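Glycoside Hydrolase (Bacteroides plebeius, PDB 5T3B) probably hydrolyses glycosidic bonds in a carbohydrate, as a family 50 glycoside hydrolase from a subfamily enriched in human gut Bacteroidetes. Local coordinates at residues 104-107 and 108-112; 113-116 and 117-121; 77-80 and 81-84. All coordinates share one frame; numbering follows the deposited sequence.

Contact 1 of 3, residues 104-107 and 108-112; sequences EKNS and NGRSW
Asn106 turns its amide inward over the bend that leads to Asn108 and Arg110: CG lies between the backbone N and the carbonyl carbon (chi1 74°), and the nearly eclipsed chi2 of 14° points OD1 at the backbone N-H groups of Asn108 and Arg110. The oxygen accepts Arg110 N at 2.9 Å from well above the amide plane, while Asn108 N at 3.0 Å from OD1 gives a weak, bent bond of the kind that closes an Asx turn. The main chain is a type I turn from Asn106 to Gly109. Gly109 N bonds Asn106 O, and Asn106 N bonds Arg110 O at 2.7 Å. With Gly109 at positive phi, this is a 3:5 hairpin of type I turn and G1 bulge, in which a side chain on the fourth turn residue would jam against the preceding carbonyl. Beyond it, Glu104 and Trp112 form a hydrogen-bonded antiparallel pair, Glu104 N to Trp112 O being 2.8 Å and almost straight.

At the other end of the amide, Asn106 ND2 sits 3.4 Å from Trp112 NE1, at the edge of the indole and with the two planes 68° apart; both are donors, so they only pack. ND2 donates instead to a water that also accepts from Asn108 ND2. One face of the indole carries CD of Arg110, and NE of the same side chain forms a salt bridge with Asp480. An alanine in place of Asn106 is likely to leave Arg110 N and Asn108 N without their side-chain acceptor and the turn less firmly set. One amide thus does two jobs, its oxygen gathering backbone N-H groups inside the bend and its nitrogen facing water, so the turn is fixed by polar bonds more than by apolar burial.

Contact 2 of 3, residues 113-116 and 117-121; sequences IVDP and EGYPY
Backbone hydrogen bonds frame the contact of Asp115 with Gly118 and Tyr119. Asp115 N reaches Tyr119 O at 2.8 Å in a nearly straight bond, Gly118 N closes a type I turn on Asp115 O, and Tyr121 N meets Ile113 O at 2.8 Å. Gly118 has positive phi, so this is again a 3:5 hairpin with a G1 bulge.

Side-chain bonds converge on one carboxylate oxygen. Asp115 stands with CG between the backbone N and the carbonyl carbon (chi1 78°), which lays OD1 over the turn; there Glu117 N at 2.8 Å and Tyr119 N at 3.0 Å grip OD1 from opposite faces of the carboxylate plane. Two N-H groups would probably stabilise the negative charge. OD2 is held in turn by Ser88 OG and Asn84 ND2.

Apolar contacts are fewer. Val114 CG1, placed opposite the backbone N by a chi1 of 163°, presses on Gly118 CA at 3.3 Å, tighter than usual for carbons, while Ile113 CG2 touches the edge of the Tyr121 ring at CD2, 4.2 Å away. One water joins Ile113 N to Tyr121 O.

The hairpin links strand 111-114 to strand 120-126. Val114 also packs on Arg102 and Glu104 of strand 102-105, Tyr119 forms a cation-pi pair with Lys94, and Tyr121 OH bonds Ser163 of strand 163-165.

Contact 3 of 3, residues 77-80 and 81-84; sequences DEYL and QSVN
The backbone is alpha-helical through Asp77-Leu80, with Gln81 N bonded to Asp77 O at 3.0 Å, four residues back, whereas Ser82 N turns to Tyr79 O at 2.8 Å, only three residues back, and Val83 takes extended angles that swing the chain off the helical path. Tyr79 O therefore gathers several donors from the residues that follow. Ser82 grips it twice: besides its N, which comes from well above the carbonyl plane, the hydroxyl OG donates in that plane and on a lone pair, 2.7 Å from Tyr79 O. The hydroxyl reaches the carbonyl because it is folded back between its own backbone N and carbonyl carbon, chi1 72°. A weak third bond, from Val83 N, completes the cluster on this one oxygen.

The Tyr79 ring, with CG anti to the backbone N (chi1 174°), swings along the chain to meet Val83, four residues on. Val83 lays both methyls on the same face of the ring: CG2 over it, 4.2 Å from the centroid and 26° off the normal, in a CH-pi contact, and CG1 toward the rim, 3.7 Å from Tyr79 CE1. The ring is thus held against a branched side chain beside the point where Val83 takes extended angles. Farther back, Gln81 lays CG against Asp77 O at 3.2 Å, its chain running on extended beyond that carbon.

Helix 76-82 lies at the surface, with Asp77, Glu78 and Gln81 exposed, yet its Tyr79 faces inward. The ring stacks with Trp470, in the link between helices 459-469 and 472-480, and its hydroxyl bonds both His162, just before strand 163-165, and Arg124 of strand 120-126. Ser82 is joined through the backbone to Ala90.

In the fold
Contact 3 comes first along the chain, on helix 76-82; contacts 1 and 2 follow as successive hairpins that share strand 111-114, so that strands 102-105, 111-114 and 120-126 form one antiparallel meander. The centres of contacts 1 and 2 are about 13 Å apart, and they touch where Trp112 CE3 packs on Pro120 CB at 3.8 Å. Contact 3 lies about 16 Å from contact 2 and 23 Å from contact 1, centre to centre. It reaches contact 2 through a probable hydrogen bond of 2.8 Å between Asn84 ND2 and Asp115 OD2, which ties the chain leaving the surface helix to the second hairpin turn.

Contact 1 of 3, residues 104-107 and 108-112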
loop_
_atom_site.group_PDB
_atom_site.type_symbol
_atom_site.label_atom_id
_atom_site.label_comp_id
_atom_site.label_asym_id
_atom_site.label_seq_id
_atom_site.Cartn_x
_atom_site.Cartn_y
_atom_site.Cartn_z
ATOM N N GLU A 104 -16.525 -0.768 -4.950
ATOM C CA GLU A 104 -17.871 -0.304 -4.652
ATOM C C GLU A 104 -17.884 0.794 -3.543
ATOM O O GLU A 104 -16.930 1.030 -2.876
ATOM C CB GLU A 104 -18.637 -1.474 -4.093
ATOM C CG GLU A 104 -19.422 -2.168 -5.174
ATOM C CD GLU A 104 -20.665 -1.411 -5.558
ATOM O OE1 GLU A 104 -21.318 -1.895 -6.439
ATOM O OE2 GLU A 104 -20.960 -0.335 -5.010
ATOM N N LYS A 105 -19.057 1.398 -3.280
ATOM C CA LYS A 105 -19.250 2.337 -2.149
ATOM C C LYS A 105 -20.638 2.084 -1.575
ATOM O O LYS A 105 -21.610 1.960 -2.336
ATOM C CB LYS A 105 -19.023 3.829 -2.581
ATOM C CG LYS A 105 -19.259 4.807 -1.436
ATOM C CD LYS A 105 -18.604 6.210 -1.440
ATOM C CE LYS A 105 -18.829 7.199 -2.526
ATOM N NZ LYS A 105 -17.782 8.245 -2.366
ATOM N N ASN A 106 -20.706 1.968 -0.261
ATOM C CA ASN A 106 -21.989 1.686 0.431
ATOM C C ASN A 106 -22.706 2.991 0.709
ATOM O O ASN A 106 -22.190 4.110 0.435
ATOM C CB ASN A 106 -21.838 0.769 1.712
ATOM C CG ASN A 106 -21.246 1.449 2.895
ATOM O OD1 ASN A 106 -21.154 2.687 2.926
ATOM N ND2 ASN A 106 -20.760 0.603 3.931
ATOM N N SER A 107 -23.914 2.881 1.273
ATOM C CA SER A 107 -24.757 4.056 1.433
ATOM C C SER A 107 -24.349 5.024 2.481
ATOM O O SER A 107 -24.806 6.158 2.481
ATOM C CB SER A 107 -26.186 3.624 1.736
ATOM O OG SER A 107 -26.411 2.844 2.926
ATOM N N ASN A 108 -23.452 4.609 3.335
ATOM C CA ASN A 108 -22.892 5.512 4.309
ATOM C C ASN A 108 -21.535 6.048 3.915
ATOM O O ASN A 108 -20.910 6.752 4.709
ATOM C CB ASN A 108 -22.956 4.982 5.711
ATOM C CG ASN A 108 -22.286 3.686 5.904
ATOM O OD1 ASN A 108 -22.964 2.578 5.854
ATOM N ND2 ASN A 108 -21.004 3.789 6.342
ATOM N N GLY A 109 -21.173 5.897 2.641
ATOM C CA GLY A 109 -20.056 6.628 2.120
ATOM C C GLY A 109 -18.791 5.785 2.377
ATOM O O GLY A 109 -17.706 6.339 2.293
ATOM N N ARG A 110 -18.898 4.491 2.672
ATOM C CA ARG A 110 -17.693 3.643 2.793
ATOM C C ARG A 110 -17.413 2.900 1.538
ATOM O O ARG A 110 -18.290 2.241 1.012
ATOM C CB ARG A 110 -17.792 2.743 3.952
ATOM C CG ARG A 110 -16.524 1.848 4.070
ATOM C CD ARG A 110 -16.489 1.073 5.312
ATOM N NE ARG A 110 -16.278 1.898 6.432
ATOM C CZ ARG A 110 -15.108 2.060 7.041
ATOM N NH1 ARG A 110 -13.974 1.616 6.499
ATOM N NH2 ARG A 110 -15.039 2.746 8.154
ATOM N N SER A 111 -16.165 2.971 1.110
ATOM C CA SER A 111 -15.721 2.223 -0.035
ATOM C C SER A 111 -15.319 0.779 0.355
ATOM O O SER A 111 -14.795 0.545 1.419
ATOM C CB SER A 111 -14.510 2.911 -0.702
ATOM O OG SER A 111 -14.805 4.150 -1.258
ATOM N N TRP A 112 -15.498 -0.133 -0.599
ATOM C CA TRP A 112 -15.067 -1.507 -0.458
ATOM C C TRP A 112 -14.481 -2.023 -1.718
ATOM O O TRP A 112 -15.000 -1.765 -2.817
ATOM C CB TRP A 112 -16.269 -2.410 -0.168
ATOM C CG TRP A 112 -16.951 -2.228 1.130
ATOM C CD1 TRP A 112 -18.088 -1.502 1.297
ATOM C CD2 TRP A 112 -16.569 -2.681 2.436
ATOM N NE1 TRP A 112 -18.425 -1.492 2.576
ATOM C CE2 TRP A 112 -17.545 -2.233 3.309
ATOM C CE3 TRP A 112 -15.539 -3.447 2.928
ATOM C CZ2 TRP A 112 -17.530 -2.515 4.668
ATOM C CZ3 TRP A 112 -15.543 -3.744 4.297
ATOM C CH2 TRP A 112 -16.526 -3.255 5.128
HETATM O O HOH W 1 -15.465 3.563 -3.604
HETATM O O HOH W 2 -20.380 0.701 7.009
#

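Contact 2 of 3, residues 113-116 and 117-121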
loop_
_atom_site.group_PDB
_atom_site.type_symbol
_atom_site.label_atom_id
_atom_site.label_comp_id
_atom_site.label_asym_id
_atom_site.label_seq_id
_atom_site.Cartn_x
_atom_site.Cartn_y
_atom_site.Cartn_z
ATOM N N ILE A 113 -13.404 -2.796 -1.605
ATOM C CA ILE A 113 -13.132 -3.773 -2.657
ATOM C C ILE A 113 -14.183 -4.890 -2.541
ATOM O O ILE A 113 -14.477 -5.335 -1.448
ATOM C CB ILE A 113 -11.719 -4.355 -2.517
ATOM C CG1 ILE A 113 -10.706 -3.259 -2.702
ATOM C CG2 ILE A 113 -11.511 -5.571 -3.438
ATOM C CD1 ILE A 113 -10.663 -2.713 -4.008
ATOM N N VAL A 114 -14.702 -5.307 -3.710
ATOM C CA VAL A 114 -15.698 -6.395 -3.784
ATOM C C VAL A 114 -15.026 -7.511 -4.571
ATOM O O VAL A 114 -14.380 -7.274 -5.604
ATOM C CB VAL A 114 -16.983 -5.852 -4.478
ATOM C CG1 VAL A 114 -17.923 -6.909 -4.979
ATOM C CG2 VAL A 114 -17.610 -4.855 -3.451
ATOM N N ASP A 115 -15.203 -8.740 -4.069
ATOM C CA ASP A 115 -14.626 -9.907 -4.676
ATOM C C ASP A 115 -15.399 -10.394 -5.889
ATOM O O ASP A 115 -16.457 -9.826 -6.216
ATOM C CB ASP A 115 -14.366 -10.980 -3.599
ATOM C CG ASP A 115 -15.587 -11.747 -3.168
ATOM O OD1 ASP A 115 -16.625 -11.786 -3.834
ATOM O OD2 ASP A 115 -15.453 -12.385 -2.064
ATOM N N PRO A 116 -14.883 -11.378 -6.595
ATOM C CA PRO A 116 -15.585 -11.832 -7.817
ATOM C C PRO A 116 -17.061 -12.243 -7.632
ATOM O O PRO A 116 -17.791 -12.203 -8.604
ATOM C CB PRO A 116 -14.763 -13.016 -8.243
ATOM C CG PRO A 116 -13.324 -12.611 -7.869
ATOM C CD PRO A 116 -13.538 -11.973 -6.515
ATOM N N GLU A 117 -17.411 -12.653 -6.422
ATOM C CA GLU A 117 -18.788 -13.077 -6.087
ATOM C C GLU A 117 -19.622 -11.964 -5.464
ATOM O O GLU A 117 -20.752 -12.189 -5.113
ATOM C CB GLU A 117 -18.718 -14.283 -5.171
ATOM C CG GLU A 117 -18.098 -15.473 -5.837
ATOM C CD GLU A 117 -17.952 -16.686 -4.922
ATOM O OE1 GLU A 117 -18.946 -17.018 -4.187
ATOM O OE2 GLU A 117 -16.897 -17.365 -5.006
ATOM N N GLY A 118 -19.059 -10.763 -5.368
ATOM C CA GLY A 118 -19.785 -9.657 -4.842
ATOM C C GLY A 118 -19.646 -9.376 -3.350
ATOM O O GLY A 118 -20.227 -8.414 -2.831
ATOM N N TYR A 119 -18.823 -10.173 -2.642
ATOM C CA TYR A 119 -18.691 -9.980 -1.230
ATOM C C TYR A 119 -17.598 -8.951 -0.908
ATOM O O TYR A 119 -16.605 -8.862 -1.641
ATOM C CB TYR A 119 -18.407 -11.293 -0.525
ATOM C CG TYR A 119 -19.536 -12.257 -0.601
ATOM C CD1 TYR A 119 -20.494 -12.320 0.409
ATOM C CD2 TYR A 119 -19.662 -13.104 -1.687
ATOM C CE1 TYR A 119 -21.565 -13.193 0.300
ATOM C CE2 TYR A 119 -20.730 -13.948 -1.797
ATOM C CZ TYR A 119 -21.662 -13.995 -0.824
ATOM O OH TYR A 119 -22.715 -14.888 -0.937
ATOM N N PRO A 120 -17.819 -8.189 0.152
ATOM C CA PRO A 120 -16.847 -7.132 0.497
ATOM C C PRO A 120 -15.545 -7.762 1.068
ATOM O O PRO A 120 -15.606 -8.479 2.073
ATOM C CB PRO A 120 -17.568 -6.302 1.571
ATOM C CG PRO A 120 -18.525 -7.264 2.177
ATOM C CD PRO A 120 -18.957 -8.184 1.085
ATOM N N TYR A 121 -14.428 -7.426 0.442
ATOM C CA TYR A 121 -13.131 -7.891 0.856
ATOM C C TYR A 121 -12.367 -6.721 1.422
ATOM O O TYR A 121 -11.910 -5.861 0.652
ATOM C CB TYR A 121 -12.333 -8.506 -0.310
ATOM C CG TYR A 121 -10.911 -8.845 0.046
ATOM C CD1 TYR A 121 -10.631 -9.587 1.203
ATOM C CD2 TYR A 121 -9.851 -8.349 -0.699
ATOM C CE1 TYR A 121 -9.351 -9.819 1.617
ATOM C CE2 TYR A 121 -8.534 -8.596 -0.291
ATOM C CZ TYR A 121 -8.295 -9.328 0.854
ATOM O OH TYR A 121 -7.005 -9.529 1.318
HETATM O O HOH W 3 -12.278 -3.175 0.991
#

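Contact 3 of 3, residues 77-80 and 81-84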
loop_
_atom_site.group_PDB
_atom_site.type_symbol
_atom_site.label_atom_id
_atom_site.label_comp_id
_atom_site.label_asym_id
_atom_site.label_seq_id
_atom_site.Cartn_x
_atom_site.Cartn_y
_atom_site.Cartn_z
ATOM N N ASP A 77 -11.093 -20.429 14.157
ATOM C CA ASP A 77 -12.237 -21.121 13.565
ATOM C C ASP A 77 -13.448 -20.209 13.411
ATOM O O ASP A 77 -14.137 -20.257 12.390
ATOM C CB ASP A 77 -12.601 -22.408 14.294
ATOM C CG ASP A 77 -11.489 -23.467 14.224
ATOM O OD1 ASP A 77 -10.583 -23.430 13.358
ATOM O OD2 ASP A 77 -11.490 -24.353 15.085
ATOM N N GLU A 78 -13.726 -19.410 14.426
ATOM C CA GLU A 78 -14.788 -18.430 14.313
ATOM C C GLU A 78 -14.533 -17.527 13.124
ATOM O O GLU A 78 -15.434 -17.217 12.352
ATOM C CB GLU A 78 -14.951 -17.606 15.630
ATOM C CG GLU A 78 -15.482 -18.352 16.866
ATOM C CD GLU A 78 -15.515 -17.494 18.130
ATOM O OE1 GLU A 78 -15.181 -16.275 18.086
ATOM O OE2 GLU A 78 -15.918 -18.124 19.149
ATOM N N TYR A 79 -13.316 -17.062 13.004
ATOM C CA TYR A 79 -13.004 -16.186 11.863
ATOM C C TYR A 79 -13.215 -16.849 10.519
ATOM O O TYR A 79 -13.910 -16.351 9.628
ATOM C CB TYR A 79 -11.536 -15.729 11.930
ATOM C CG TYR A 79 -11.163 -14.943 10.699
ATOM C CD1 TYR A 79 -11.813 -13.738 10.445
ATOM C CD2 TYR A 79 -10.257 -15.425 9.775
ATOM C CE1 TYR A 79 -11.555 -13.006 9.285
ATOM C CE2 TYR A 79 -9.990 -14.708 8.622
ATOM C CZ TYR A 79 -10.664 -13.509 8.374
ATOM O OH TYR A 79 -10.427 -12.820 7.192
ATOM N N LEU A 80 -12.618 -18.048 10.388
ATOM C CA LEU A 80 -12.689 -18.718 9.080
ATOM C C LEU A 80 -14.109 -19.109 8.692
ATOM O O LEU A 80 -14.413 -19.153 7.491
ATOM C CB LEU A 80 -11.697 -19.897 8.999
ATOM C CG LEU A 80 -10.227 -19.424 9.048
ATOM C CD1 LEU A 80 -9.403 -20.688 9.271
ATOM C CD2 LEU A 80 -9.747 -18.655 7.805
ATOM N N GLN A 81 -14.986 -19.308 9.656
ATOM C CA GLN A 81 -16.381 -19.551 9.359
ATOM C C GLN A 81 -17.166 -18.324 8.914
ATOM O O GLN A 81 -18.259 -18.486 8.365
ATOM C CB GLN A 81 -17.114 -20.236 10.568
ATOM C CG GLN A 81 -16.573 -21.627 10.879
ATOM C CD GLN A 81 -17.611 -22.512 11.455
ATOM O OE1 GLN A 81 -17.849 -23.590 10.951
ATOM N NE2 GLN A 81 -18.299 -22.020 12.458
ATOM N N SER A 82 -16.585 -17.121 9.129
ATOM C CA SER A 82 -17.286 -15.859 8.821
ATOM C C SER A 82 -16.947 -15.240 7.492
ATOM O O SER A 82 -17.636 -14.322 7.046
ATOM C CB SER A 82 -16.995 -14.825 9.891
ATOM O OG SER A 82 -15.679 -14.302 9.876
ATOM N N VAL A 83 -15.901 -15.779 6.868
ATOM C CA VAL A 83 -15.411 -15.288 5.614
ATOM C C VAL A 83 -15.414 -16.344 4.531
ATOM O O VAL A 83 -15.382 -17.550 4.840
ATOM C CB VAL A 83 -14.030 -14.597 5.726
ATOM C CG1 VAL A 83 -14.058 -13.361 6.601
ATOM C CG2 VAL A 83 -12.979 -15.584 6.180
ATOM N N ASN A 84 -15.459 -15.900 3.279
ATOM C CA ASN A 84 -15.337 -16.808 2.183
ATOM C C ASN A 84 -13.890 -17.081 1.762
ATOM O O ASN A 84 -12.942 -16.683 2.466
ATOM C CB ASN A 84 -16.192 -16.392 1.002
ATOM C CG ASN A 84 -15.670 -15.140 0.304
ATOM O OD1 ASN A 84 -14.538 -14.705 0.540
ATOM N ND2 ASN A 84 -16.458 -14.612 -0.631
#